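Local coordinates for protein halohydrin dehalogenase (Rhizobium radiobacter, PDB 4IY1) that converts vicinal halohydrins into epoxides with release of halide and probably also opens epoxides with nucleophiles such as cyanide, at residues V9-G14 with N79-V84; N176-G181 with G212-L217; I5-K10 with A29-S34; E102-K107 with A146-G151; A172-G177 with V236-G241. The protein carries 37 engineered substitutions. One frame throughout, in Å; residues are numbered along the deposited sequence.

Contact 1. Residues V9-G14 with N79-V84; sequences VKHFGG and NDIAPV. Engineered in segment 79-84: Ala82 (natural residue Phe), Pro83 (natural residue Ala), Val84 (natural residue Pro).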
# COMPACT_ATOMS: atom_id res chain seq x y z
N VAL B 9 -9.39 21.87 18.83
CA VAL B 9 -8.81 22.91 18.02
C VAL B 9 -7.46 23.40 18.55
O VAL B 9 -6.65 23.89 17.79
CB VAL B 9 -9.78 24.08 17.80
CG1 VAL B 9 -9.89 24.92 19.07
CG2 VAL B 9 -9.30 24.94 16.63
N LYS B 10 -7.18 23.13 19.82
CA LYS B 10 -5.93 23.59 20.44
C LYS B 10 -4.76 22.64 20.23
O LYS B 10 -3.66 22.92 20.71
CB LYS B 10 -6.12 23.82 21.93
CG LYS B 10 -7.08 24.97 22.26
CD LYS B 10 -7.26 25.10 23.78
CE LYS B 10 -7.65 26.51 24.19
NZ LYS B 10 -7.99 26.59 25.65
N HIS B 11 -4.98 21.52 19.55
CA HIS B 11 -3.93 20.50 19.44
C HIS B 11 -3.76 19.98 18.05
O HIS B 11 -4.68 20.09 17.22
CB HIS B 11 -4.20 19.35 20.39
CG HIS B 11 -4.58 19.78 21.79
ND1 HIS B 11 -3.65 20.00 22.75
CD2 HIS B 11 -5.82 19.96 22.39
CE1 HIS B 11 -4.28 20.37 23.89
NE2 HIS B 11 -5.60 20.36 23.66
N PHE B 12 -2.64 19.28 17.84
CA PHE B 12 -2.40 18.50 16.62
C PHE B 12 -2.63 19.38 15.40
O PHE B 12 -1.91 20.35 15.21
CB PHE B 12 -3.29 17.23 16.60
CG PHE B 12 -2.80 16.12 15.66
CD1 PHE B 12 -1.50 16.13 15.14
CD2 PHE B 12 -3.64 15.07 15.33
CE1 PHE B 12 -1.04 15.08 14.34
CE2 PHE B 12 -3.21 14.04 14.50
CZ PHE B 12 -1.90 14.03 14.03
N GLY B 13 -3.63 19.03 14.57
CA GLY B 13 -3.89 19.78 13.34
C GLY B 13 -4.85 20.93 13.52
O GLY B 13 -5.27 21.57 12.55
N GLY B 14 -5.31 21.11 14.77
CA GLY B 14 -6.42 22.01 15.05
C GLY B 14 -6.29 23.44 14.54
O GLY B 14 -7.15 23.90 13.78
N ASN B 79 -10.20 16.05 14.02
CA ASN B 79 -8.81 16.21 14.44
C ASN B 79 -8.61 15.44 15.73
O ASN B 79 -8.83 15.96 16.82
CB ASN B 79 -8.51 17.71 14.62
CG ASN B 79 -7.13 17.98 15.22
OD1 ASN B 79 -6.11 17.55 14.69
ND2 ASN B 79 -7.11 18.75 16.31
N ASP B 80 -8.31 14.16 15.60
CA ASP B 80 -8.36 13.26 16.72
C ASP B 80 -7.02 13.06 17.44
O ASP B 80 -5.96 12.96 16.81
CB ASP B 80 -8.97 11.93 16.30
CG ASP B 80 -10.44 12.06 15.95
OD1 ASP B 80 -11.24 12.49 16.83
OD2 ASP B 80 -10.77 11.90 14.76
N ILE B 81 -7.08 13.03 18.76
CA ILE B 81 -5.88 12.99 19.57
C ILE B 81 -6.04 11.98 20.68
O ILE B 81 -7.16 11.66 21.07
CB ILE B 81 -5.53 14.38 20.15
CG1 ILE B 81 -6.71 14.87 21.02
CG2 ILE B 81 -5.30 15.37 19.00
CD1 ILE B 81 -6.44 16.15 21.78
N ALA B 82 -4.94 11.36 21.06
CA ALA B 82 -4.92 10.56 22.26
C ALA B 82 -3.50 10.43 22.69
O ALA B 82 -2.58 10.48 21.85
CB ALA B 82 -5.52 9.19 22.00
N PRO B 83 -3.28 10.27 24.00
CA PRO B 83 -1.90 10.10 24.44
C PRO B 83 -1.33 8.81 23.89
O PRO B 83 -1.92 7.74 24.09
CB PRO B 83 -2.04 10.03 25.98
CG PRO B 83 -3.27 10.82 26.27
CD PRO B 83 -4.20 10.51 25.12
N VAL B 84 -0.23 8.91 23.14
CA VAL B 84 0.69 7.79 22.96
C VAL B 84 1.72 7.74 24.09
O VAL B 84 2.45 8.71 24.32
CB VAL B 84 1.45 7.87 21.62
CG1 VAL B 84 2.00 9.27 21.38
CG2 VAL B 84 2.58 6.85 21.61
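Both polar bonds of this contact come from a single amide, that of Asn79, whose CG lies anti to the backbone N (chi1 173°) so that the group reaches into the type II' turn from His11 to Gly14. Asn79 ND2 donates to His11 O at 2.9 Å; the oxygen lies near the amide plane, while the nitrogen stands above the carbonyl plane. Asn79 OD1 accepts from Gly13 N, also at 2.9 Å, along a more bent path (143°). His11 O is gripped twice, because Gly14 N closes the turn on it at 2.7 Å. Thr7 OG1 and Asn8 ND2 hold the backbone N and O of Asn79, which is likely to steady the direction of its side chain.

Packing contacts flank these bonds. Phe12 CB rests on Ile81 CG2 at 3.6 Å, and the ring, turned 32° from the Asn79 amide, brings CD2 to 3.5 Å from Asp80 O. Ile81 CD1 meets CD2 of the His11 imidazole at 3.9 Å, the two side chains crossing at about a right angle; His11 ND1 itself is bonded to Ser183.

The glycine-bearing loop between the first strand and first helix, facing the end of the fourth strand in chain order, is typical of the Rossmann-like fold of short-chain dehydrogenases/reductases, where it borders the cofactor pocket; in halohydrin dehalogenases the corresponding region probably serves halide binding.

Contact 2. Residues N176-G181 with G212-L217; sequences NGVDSG and GTQKEL. Engineered in segment 176-181: Gly177 (natural residue Tyr), Val178 (natural residue Leu), Asp179 (natural residue His), Gly181 (natural residue Glu).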
# COMPACT_ATOMS: atom_id res chain seq x y z
N ASN B 176 3.21 13.06 10.08
CA ASN B 176 4.26 12.87 11.08
C ASN B 176 5.20 14.08 11.07
O ASN B 176 5.43 14.65 10.02
CB ASN B 176 5.05 11.57 10.83
CG ASN B 176 6.13 11.32 11.89
OD1 ASN B 176 7.33 11.52 11.65
ND2 ASN B 176 5.70 10.86 13.06
N GLY B 177 5.62 14.54 12.25
CA GLY B 177 6.61 15.60 12.35
C GLY B 177 6.02 16.97 12.07
O GLY B 177 6.72 17.87 11.59
N VAL B 178 4.72 17.14 12.37
CA VAL B 178 4.13 18.45 12.19
C VAL B 178 4.27 19.26 13.48
O VAL B 178 3.82 18.82 14.53
CB VAL B 178 2.65 18.38 11.78
CG1 VAL B 178 2.07 19.79 11.78
CG2 VAL B 178 2.51 17.77 10.38
N ASP B 179 4.95 20.40 13.40
CA ASP B 179 5.13 21.22 14.57
C ASP B 179 3.76 21.56 15.24
O ASP B 179 2.86 22.12 14.60
CB ASP B 179 5.93 22.49 14.23
CG ASP B 179 5.93 23.49 15.38
OD1 ASP B 179 5.31 24.56 15.22
OD2 ASP B 179 6.37 23.11 16.50
N SER B 180 3.57 21.08 16.47
CA SER B 180 2.31 21.33 17.18
C SER B 180 2.40 22.49 18.16
O SER B 180 1.45 22.77 18.90
CB SER B 180 1.77 20.06 17.89
OG SER B 180 2.80 19.25 18.46
N GLY B 181 3.55 23.18 18.14
CA GLY B 181 3.75 24.40 18.93
C GLY B 181 3.68 24.11 20.41
O GLY B 181 4.49 23.34 20.93
N GLY B 212 7.24 19.61 9.70
CA GLY B 212 6.26 20.33 8.88
C GLY B 212 5.59 21.41 9.70
O GLY B 212 5.59 21.35 10.94
N THR B 213 5.03 22.41 9.04
CA THR B 213 4.38 23.49 9.77
C THR B 213 2.88 23.26 9.88
O THR B 213 2.31 22.49 9.09
CB THR B 213 4.69 24.87 9.12
OG1 THR B 213 4.12 24.92 7.81
CG2 THR B 213 6.25 25.06 9.00
N GLN B 214 2.26 23.86 10.90
CA GLN B 214 0.81 23.96 10.98
C GLN B 214 0.25 24.48 9.67
O GLN B 214 -0.83 24.07 9.24
CB GLN B 214 0.34 24.89 12.12
CG GLN B 214 0.40 24.26 13.50
CD GLN B 214 -0.51 23.04 13.66
OE1 GLN B 214 -1.74 23.15 13.57
NE2 GLN B 214 0.10 21.88 13.96
N LYS B 215 0.92 25.45 9.09
CA LYS B 215 0.37 26.12 7.94
C LYS B 215 0.29 25.14 6.75
O LYS B 215 -0.56 25.29 5.88
CB LYS B 215 1.23 27.33 7.57
CG LYS B 215 0.89 27.88 6.20
CD LYS B 215 0.94 29.39 6.19
CE LYS B 215 -0.20 30.00 5.38
NZ LYS B 215 0.36 31.15 4.61
N GLU B 216 1.23 24.20 6.67
CA GLU B 216 1.22 23.22 5.58
C GLU B 216 0.02 22.28 5.75
O GLU B 216 -0.82 22.14 4.84
CB GLU B 216 2.54 22.44 5.54
CG GLU B 216 3.71 23.23 4.94
CD GLU B 216 5.04 22.49 5.02
OE1 GLU B 216 5.61 22.16 3.94
OE2 GLU B 216 5.45 22.09 6.15
N LEU B 217 -0.18 21.86 6.99
CA LEU B 217 -1.29 21.01 7.35
C LEU B 217 -2.64 21.71 7.13
O LEU B 217 -3.53 21.17 6.47
CB LEU B 217 -1.14 20.50 8.79
CG LEU B 217 -2.13 19.40 9.17
CD1 LEU B 217 -1.67 18.54 10.34
CD2 LEU B 217 -3.49 20.02 9.44
O HOH W 1 3.95 25.66 12.45
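A capping box starts helix 214-225, and the loop leaving strand 170-175 is fastened to it just where the helix begins. Thr213, the N-cap, accepts from Glu216 N on OG1 at 3.2 Å, and Glu216 OE2 accepts from Thr213 N through its anti lone pair. Immediately before the box, Gly212 bridges the backbone beside the engineered Val178: Gly212 N donates to Gly177 O (also engineered) at 2.6 Å, and Gly212 O accepts from Asp179 N at 2.7 Å, both in the carbonyl planes. Gln214, bent at chi2 (-62°), swings NE2 onto Asp179 O at 2.8 Å, the donor standing above that carbonyl plane. The same NE2 lies 3.6 Å from Val178 CG1 and has a second acceptor in Phe12 O, while OE1 takes Gly16 N. An alanine at Gln214 would remove the amide and would probably loosen both the loop at Asp179 O and the tie of the helix start to Phe12 O. A water joins Gln214 N, at 2.9 Å, to OD1 of the engineered Asp179, which also pairs with Lys193. Thr213 N, Gln214 N and Glu216 N are thus all engaged, and the carboxylates of Asp179 and Glu216 would probably be stabilised near the helix's positive end.

Contact 3. Residues I5-K10 with A29-S34; sequences IVTNVK and ACHDES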
# COMPACT_ATOMS: atom_id res chain seq x y z
N ILE B 5 -16.43 22.62 10.95
CA ILE B 5 -16.10 22.30 12.34
C ILE B 5 -14.75 21.65 12.39
O ILE B 5 -14.50 20.66 11.69
CB ILE B 5 -17.04 21.25 12.94
CG1 ILE B 5 -18.49 21.64 12.74
CG2 ILE B 5 -16.72 20.99 14.40
CD1 ILE B 5 -19.42 20.48 12.97
N VAL B 6 -13.92 22.11 13.32
CA VAL B 6 -12.64 21.48 13.60
C VAL B 6 -12.68 21.13 15.08
O VAL B 6 -13.15 21.92 15.90
CB VAL B 6 -11.47 22.47 13.34
CG1 VAL B 6 -10.12 21.84 13.66
CG2 VAL B 6 -11.50 23.00 11.92
N THR B 7 -12.37 19.88 15.40
CA THR B 7 -12.39 19.41 16.76
C THR B 7 -11.02 19.57 17.37
O THR B 7 -10.01 19.68 16.65
CB THR B 7 -12.81 17.90 16.83
OG1 THR B 7 -11.88 17.10 16.06
CG2 THR B 7 -14.23 17.72 16.27
N ASN B 8 -10.96 19.48 18.70
CA ASN B 8 -9.71 19.54 19.42
C ASN B 8 -8.81 20.68 18.95
O ASN B 8 -7.62 20.51 18.71
CB ASN B 8 -8.99 18.18 19.35
CG ASN B 8 -9.76 17.08 20.07
OD1 ASN B 8 -10.31 17.29 21.16
ND2 ASN B 8 -9.83 15.91 19.46
N VAL B 9 -9.39 21.87 18.83
CA VAL B 9 -8.81 22.91 18.02
C VAL B 9 -7.46 23.40 18.55
O VAL B 9 -6.65 23.89 17.79
CB VAL B 9 -9.78 24.08 17.80
CG1 VAL B 9 -9.89 24.92 19.07
CG2 VAL B 9 -9.30 24.94 16.63
N LYS B 10 -7.18 23.13 19.82
CA LYS B 10 -5.93 23.59 20.44
C LYS B 10 -4.76 22.64 20.23
O LYS B 10 -3.66 22.92 20.71
CB LYS B 10 -6.12 23.82 21.93
CG LYS B 10 -7.08 24.97 22.26
CD LYS B 10 -7.26 25.10 23.78
CE LYS B 10 -7.65 26.51 24.19
NZ LYS B 10 -7.99 26.59 25.65
N ALA B 29 -16.62 26.76 13.13
CA ALA B 29 -16.89 26.38 14.51
C ALA B 29 -15.81 25.46 15.04
O ALA B 29 -15.31 24.59 14.31
CB ALA B 29 -18.25 25.72 14.61
N CYS B 30 -15.42 25.68 16.29
CA CYS B 30 -14.29 24.98 16.89
C CYS B 30 -14.73 24.26 18.13
O CYS B 30 -15.46 24.81 18.98
CB CYS B 30 -13.20 25.96 17.29
SG CYS B 30 -12.54 26.92 15.92
N HIS B 31 -14.16 23.08 18.33
CA HIS B 31 -14.44 22.30 19.51
C HIS B 31 -13.16 22.06 20.25
O HIS B 31 -12.07 22.00 19.65
CB HIS B 31 -15.13 20.99 19.11
CG HIS B 31 -14.80 19.82 20.01
ND1 HIS B 31 -13.59 19.23 20.00
CD2 HIS B 31 -15.56 19.14 20.94
CE1 HIS B 31 -13.56 18.26 20.94
NE2 HIS B 31 -14.77 18.19 21.50
N ASP B 32 -13.25 22.04 21.57
CA ASP B 32 -12.13 21.64 22.40
C ASP B 32 -12.64 21.21 23.76
O ASP B 32 -13.71 21.64 24.22
CB ASP B 32 -11.13 22.79 22.57
CG ASP B 32 -9.81 22.32 23.09
OD1 ASP B 32 -9.57 22.41 24.31
OD2 ASP B 32 -9.01 21.78 22.31
N GLU B 33 -11.90 20.28 24.37
CA GLU B 33 -12.27 19.75 25.67
C GLU B 33 -12.35 20.93 26.66
O GLU B 33 -13.30 21.05 27.45
CB GLU B 33 -11.23 18.71 26.11
CG GLU B 33 -11.66 17.82 27.27
CD GLU B 33 -10.72 16.64 27.47
OE1 GLU B 33 -10.15 16.14 26.47
OE2 GLU B 33 -10.57 16.17 28.62
N SER B 34 -11.43 21.87 26.51
CA SER B 34 -11.31 22.96 27.45
C SER B 34 -12.46 23.95 27.30
O SER B 34 -12.68 24.78 28.18
CB SER B 34 -9.97 23.65 27.29
OG SER B 34 -10.04 24.64 26.29
O HOH W 2 -9.41 19.11 23.04
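Strands 3-6 and 27-30, the two strands of the beta-alpha-beta unit that opens the Rossmann-like fold, pair in parallel, and their backbone pairing runs on past the strand ends. In this tight part Val6 N donates to Ala29 O at 3.0 Å, and Val6 O accepts from His31 N at 2.9 Å. Val9 N continues on His31 O at 2.8 Å. Val9 CG2 packs on Cys30 SG at 3.9 Å. The His31 imidazole meets the backbone edge-on: Asn8 N points almost straight (173°) at ND1 in the ring plane, 2.9 Å away.

From Asn8 and Lys10 to Ser34 the contact turns polar, water-linked and partly exposed. The extended Lys10 chain crosses the Asp32 carboxylate and ends with NZ on Ser34 OG at 2.9 Å, also salt-bridged to Glu40. Asp32 OD1 accepts from Ser34 N at 2.9 Å, an Asx turn, and from Ser34 OG; OD2 takes weak bonds from Lys10 N and a water. The same water donates to Asn8 OD1 and accepts from Glu33 N, while Asn8 ND2 bonds Asn79 O. An alanine at Asp32 would remove the carboxylate and is likely to loosen the turn at Ser34.

Because His31 ND1 accepts, a neutral ring would carry its proton on NE2, and nearby Lys10 would probably favour ionised Asp32.

Contact 4. Residues E102-K107 with A146-G151; sequences EALQIK and ASARAG. Engineered in segment 102-107: Lys107 (natural residue Arg). Engineered in segment 146-151: Ala146 (natural residue Thr).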
# COMPACT_ATOMS: atom_id res chain seq x y z
N GLU B 102 -11.53 4.13 21.30
CA GLU B 102 -12.55 5.12 21.58
C GLU B 102 -12.12 6.51 21.09
O GLU B 102 -12.84 7.14 20.31
CB GLU B 102 -12.94 5.12 23.07
CG GLU B 102 -14.21 5.93 23.34
CD GLU B 102 -15.45 5.29 22.71
OE1 GLU B 102 -15.50 4.05 22.58
OE2 GLU B 102 -16.39 6.03 22.33
N ALA B 103 -10.92 6.96 21.47
CA ALA B 103 -10.47 8.34 21.11
C ALA B 103 -10.15 8.49 19.61
O ALA B 103 -10.44 9.53 19.02
CB ALA B 103 -9.25 8.77 21.97
N LEU B 104 -9.53 7.47 19.01
CA LEU B 104 -8.94 7.68 17.67
C LEU B 104 -9.82 7.16 16.54
O LEU B 104 -9.66 7.56 15.39
CB LEU B 104 -7.55 7.04 17.57
CG LEU B 104 -6.53 7.64 18.55
CD1 LEU B 104 -5.14 7.04 18.32
CD2 LEU B 104 -6.50 9.17 18.41
N GLN B 105 -10.76 6.29 16.88
CA GLN B 105 -11.48 5.51 15.86
C GLN B 105 -12.98 5.64 16.00
O GLN B 105 -13.67 5.98 15.02
CB GLN B 105 -11.07 4.05 15.96
CG GLN B 105 -10.92 3.34 14.65
CD GLN B 105 -10.56 1.87 14.85
OE1 GLN B 105 -9.68 1.55 15.64
NE2 GLN B 105 -11.26 0.96 14.15
N ILE B 106 -13.49 5.38 17.19
CA ILE B 106 -14.97 5.55 17.43
C ILE B 106 -15.37 7.02 17.25
O ILE B 106 -16.44 7.35 16.69
CB ILE B 106 -15.40 5.07 18.83
CG1 ILE B 106 -14.89 3.66 19.13
CG2 ILE B 106 -16.89 5.18 18.99
CD1 ILE B 106 -15.33 2.59 18.16
N LYS B 107 -14.46 7.91 17.64
CA LYS B 107 -14.76 9.35 17.61
C LYS B 107 -15.01 9.85 16.20
O LYS B 107 -16.03 10.47 15.94
CB LYS B 107 -13.64 10.15 18.34
CG LYS B 107 -13.81 11.66 18.30
CD LYS B 107 -15.00 12.12 19.15
CE LYS B 107 -14.79 11.84 20.63
NZ LYS B 107 -16.08 11.98 21.33
N ALA B 146 -0.89 2.70 16.58
CA ALA B 146 -0.69 2.56 15.13
C ALA B 146 -1.98 1.96 14.58
O ALA B 146 -2.44 2.34 13.50
CB ALA B 146 0.49 1.62 14.85
N SER B 147 -2.51 0.97 15.29
CA SER B 147 -3.63 0.20 14.78
C SER B 147 -4.95 0.95 14.79
O SER B 147 -5.68 0.93 13.81
CB SER B 147 -3.72 -1.17 15.47
OG SER B 147 -4.46 -1.09 16.65
N ALA B 148 -5.20 1.73 15.84
CA ALA B 148 -6.37 2.62 15.85
C ALA B 148 -6.33 3.71 14.81
O ALA B 148 -7.36 4.03 14.16
CB ALA B 148 -6.59 3.22 17.25
N ARG B 149 -5.13 4.22 14.54
CA ARG B 149 -5.03 5.22 13.49
C ARG B 149 -5.28 4.58 12.12
O ARG B 149 -5.73 5.25 11.20
CB ARG B 149 -3.64 5.92 13.51
CG ARG B 149 -3.39 6.79 14.74
CD ARG B 149 -4.26 8.07 14.72
NE ARG B 149 -3.80 9.08 15.66
CZ ARG B 149 -4.34 10.29 15.80
NH1 ARG B 149 -5.50 10.56 15.21
NH2 ARG B 149 -3.76 11.21 16.58
N ALA B 150 -4.82 3.35 11.93
CA ALA B 150 -5.02 2.63 10.64
C ALA B 150 -6.52 2.34 10.45
O ALA B 150 -7.08 2.50 9.35
CB ALA B 150 -4.24 1.32 10.66
N GLY B 151 -7.18 2.04 11.56
CA GLY B 151 -8.65 1.94 11.61
C GLY B 151 -9.32 3.19 11.08
O GLY B 151 -10.21 3.12 10.21
O HOH W 3 -7.71 8.98 14.06
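Helices 94-122 and 143-163 run side by side in the same direction, 16° apart and 8.1 Å between the axes of the touching segments; both also face the third subunit, consistent with the four-helix bundle by which short-chain dehydrogenases/reductases commonly pair. Two side chains of helix 94-122 straddle Ala148. Leu104, its CG anti to the carbonyl carbon, leans obliquely across Arg149: CD2 sits over the centre of one guanidinium face, 3.6 Å from CZ, while CD1 lies alongside NE. Leu104 CB meets Ala148 CB at 4.0 Å. Gln105 extends the other way, over Gly151, whose lack of a side chain admits the amide, with Gln105 CD 3.8 Å from Gly151 CA. Gln105 OE1 comes within 3.5 Å of Ala148 CA, but its amide is bound by Gln105 and Tyr97 of the third subunit.

With Leu104 against one face, the guanidinium is held further by NH2, bound to Asp80 O and to Tyr145 OH; Tyr145 and Arg149 are spaced as in the Tyr-x-x-x-Arg signature of halohydrin dehalogenases, where short-chain dehydrogenases carry lysine. The backbone supplies the last tie through a water, which donates to Leu104 O at 2.8 Å and accepts from Arg149 NH1 at 3.0 Å.

Contact 5. Residues A172-G177 with V236-G241; sequences AIAPNG and VFWLAG. Engineered in segment 172-177: Ala174 (natural residue Gly), Gly177 (natural residue Tyr).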
# COMPACT_ATOMS: atom_id res chain seq x y z
N ALA B 172 -8.42 11.14 4.46
CA ALA B 172 -7.64 11.11 5.71
C ALA B 172 -6.27 11.81 5.54
O ALA B 172 -5.63 11.68 4.50
CB ALA B 172 -7.43 9.69 6.21
N ILE B 173 -5.85 12.56 6.55
CA ILE B 173 -4.51 13.16 6.51
C ILE B 173 -3.67 12.52 7.59
O ILE B 173 -4.01 12.60 8.76
CB ILE B 173 -4.54 14.69 6.73
CG1 ILE B 173 -5.19 15.39 5.54
CG2 ILE B 173 -3.10 15.23 6.90
CD1 ILE B 173 -5.54 16.86 5.84
N ALA B 174 -2.60 11.85 7.18
CA ALA B 174 -1.84 11.03 8.10
C ALA B 174 -0.45 11.70 8.32
O ALA B 174 0.45 11.52 7.52
CB ALA B 174 -1.63 9.62 7.49
N PRO B 175 -0.33 12.51 9.37
CA PRO B 175 0.89 13.31 9.51
C PRO B 175 1.98 12.62 10.29
O PRO B 175 1.74 11.62 10.99
CB PRO B 175 0.41 14.57 10.26
CG PRO B 175 -1.08 14.41 10.43
CD PRO B 175 -1.39 12.97 10.26
N ASN B 176 3.21 13.06 10.08
CA ASN B 176 4.26 12.87 11.08
C ASN B 176 5.20 14.08 11.07
O ASN B 176 5.43 14.65 10.02
CB ASN B 176 5.05 11.57 10.83
CG ASN B 176 6.13 11.32 11.89
OD1 ASN B 176 7.33 11.52 11.65
ND2 ASN B 176 5.70 10.86 13.06
N GLY B 177 5.62 14.54 12.25
CA GLY B 177 6.61 15.60 12.35
C GLY B 177 6.02 16.97 12.07
O GLY B 177 6.72 17.87 11.59
N VAL B 236 -5.62 8.79 1.40
CA VAL B 236 -4.90 9.05 2.64
C VAL B 236 -3.61 9.81 2.28
O VAL B 236 -2.79 9.33 1.50
CB VAL B 236 -4.51 7.71 3.29
CG1 VAL B 236 -3.82 7.94 4.63
CG2 VAL B 236 -5.75 6.83 3.46
N PHE B 237 -3.43 11.00 2.82
CA PHE B 237 -2.28 11.84 2.48
C PHE B 237 -1.23 11.67 3.55
O PHE B 237 -1.53 11.78 4.72
CB PHE B 237 -2.70 13.31 2.44
CG PHE B 237 -3.76 13.60 1.43
CD1 PHE B 237 -3.41 14.02 0.16
CD2 PHE B 237 -5.09 13.37 1.72
CE1 PHE B 237 -4.39 14.33 -0.76
CE2 PHE B 237 -6.06 13.63 0.79
CZ PHE B 237 -5.72 14.09 -0.46
N TRP B 238 -0.04 11.24 3.14
CA TRP B 238 1.07 10.99 4.07
C TRP B 238 1.91 12.24 4.18
O TRP B 238 2.73 12.53 3.28
CB TRP B 238 1.90 9.80 3.61
CG TRP B 238 1.09 8.52 3.44
CD1 TRP B 238 0.38 8.08 2.30
CD2 TRP B 238 0.80 7.51 4.48
NE1 TRP B 238 -0.27 6.87 2.55
CE2 TRP B 238 -0.04 6.47 3.84
CE3 TRP B 238 1.21 7.32 5.80
CZ2 TRP B 238 -0.48 5.34 4.53
CZ3 TRP B 238 0.74 6.20 6.49
CH2 TRP B 238 -0.08 5.23 5.87
N LEU B 239 1.49 13.10 5.11
CA LEU B 239 2.10 14.43 5.38
C LEU B 239 3.25 14.25 6.36
O LEU B 239 3.10 14.51 7.56
CB LEU B 239 1.06 15.32 6.08
CG LEU B 239 0.71 16.74 5.64
CD1 LEU B 239 0.07 17.55 6.77
CD2 LEU B 239 1.81 17.52 4.95
N ALA B 240 4.36 13.73 5.88
CA ALA B 240 5.43 13.34 6.80
C ALA B 240 6.83 13.73 6.26
O ALA B 240 7.83 13.13 6.65
CB ALA B 240 5.37 11.82 7.08
N GLY B 241 6.88 14.68 5.32
CA GLY B 241 8.15 15.19 4.77
C GLY B 241 9.12 14.12 4.28
O GLY B 241 10.34 14.33 4.30
O HOH W 4 8.26 13.25 9.56
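Strand 170-175 pairs in parallel with the outermost strand within this chain, 236-239, the last strand pair of the Rossmann-like sheet, and the bonds between them alternate from one side to the other. Phe237 N donates to Ala172 O at 2.9 Å (165°), lying in its carbonyl plane. Ala174 N then returns a bond to Phe237 O, 2.7 Å away and nearly along the C=O axis (166°). The third link weakens: Leu239 N reaches Ala174 O at 3.1 Å over an angle of only 134°. Asn176 N restores a firm bond to Leu239 O at 2.9 Å, although from above the carbonyl plane. Ile173 directs its backbone bonds to the other neighbour, at Phe129 and Thr131, and Trp238 N is taken by Gln235 OE1 of the second subunit.

Beyond the strands, a water lies 2.9 Å from Asn176 OD1 and also 2.9 Å from Ala240 O, able to donate to each though not to every acceptor around it at once. Asn176 ND2 has a weak bond to Tyr187 OH.

Ile173 and Leu239 lie alongside one another, CG2 against CD1 at 3.9 Å, on the face covered by helix 214-225. Phe237 shares that face and turns its ring edge to Ala172 O, with CD2 at 3.3 Å. On the opposite face the CB of the engineered Ala174 and Val236 CG1 both lie over one face of the Trp238 indole, offset toward its rim.

Trp238 N thus finds its acceptor in another subunit while Phe237 N and Leu239 N bond within the chain, which is consistent with the outer strand also serving the subunit interface.

Overall arrangement
Contacts 3 and 5 lie on one seven-stranded parallel sheet, about 20 Å apart between centres and on opposite sides of the chain's centre. Contact 1 sits near the middle, its centre about 9 Å from that of contact 3 and 12 to 14 Å from those of contacts 2, 4 and 5, and it touches all four. Along the chain, contacts 1 and 3 start from the same early stretch, contact 4 follows, and contacts 2 and 5 start from the same late stretch, sharing Asn176 and Gly177. Contacts 2 and 5 reach the second subunit, whereas contact 4 reaches the third. Contact 1 thus links early and late parts of the chain, and its neighbours 2, 4 and 5 reach other subunits of the tetramer.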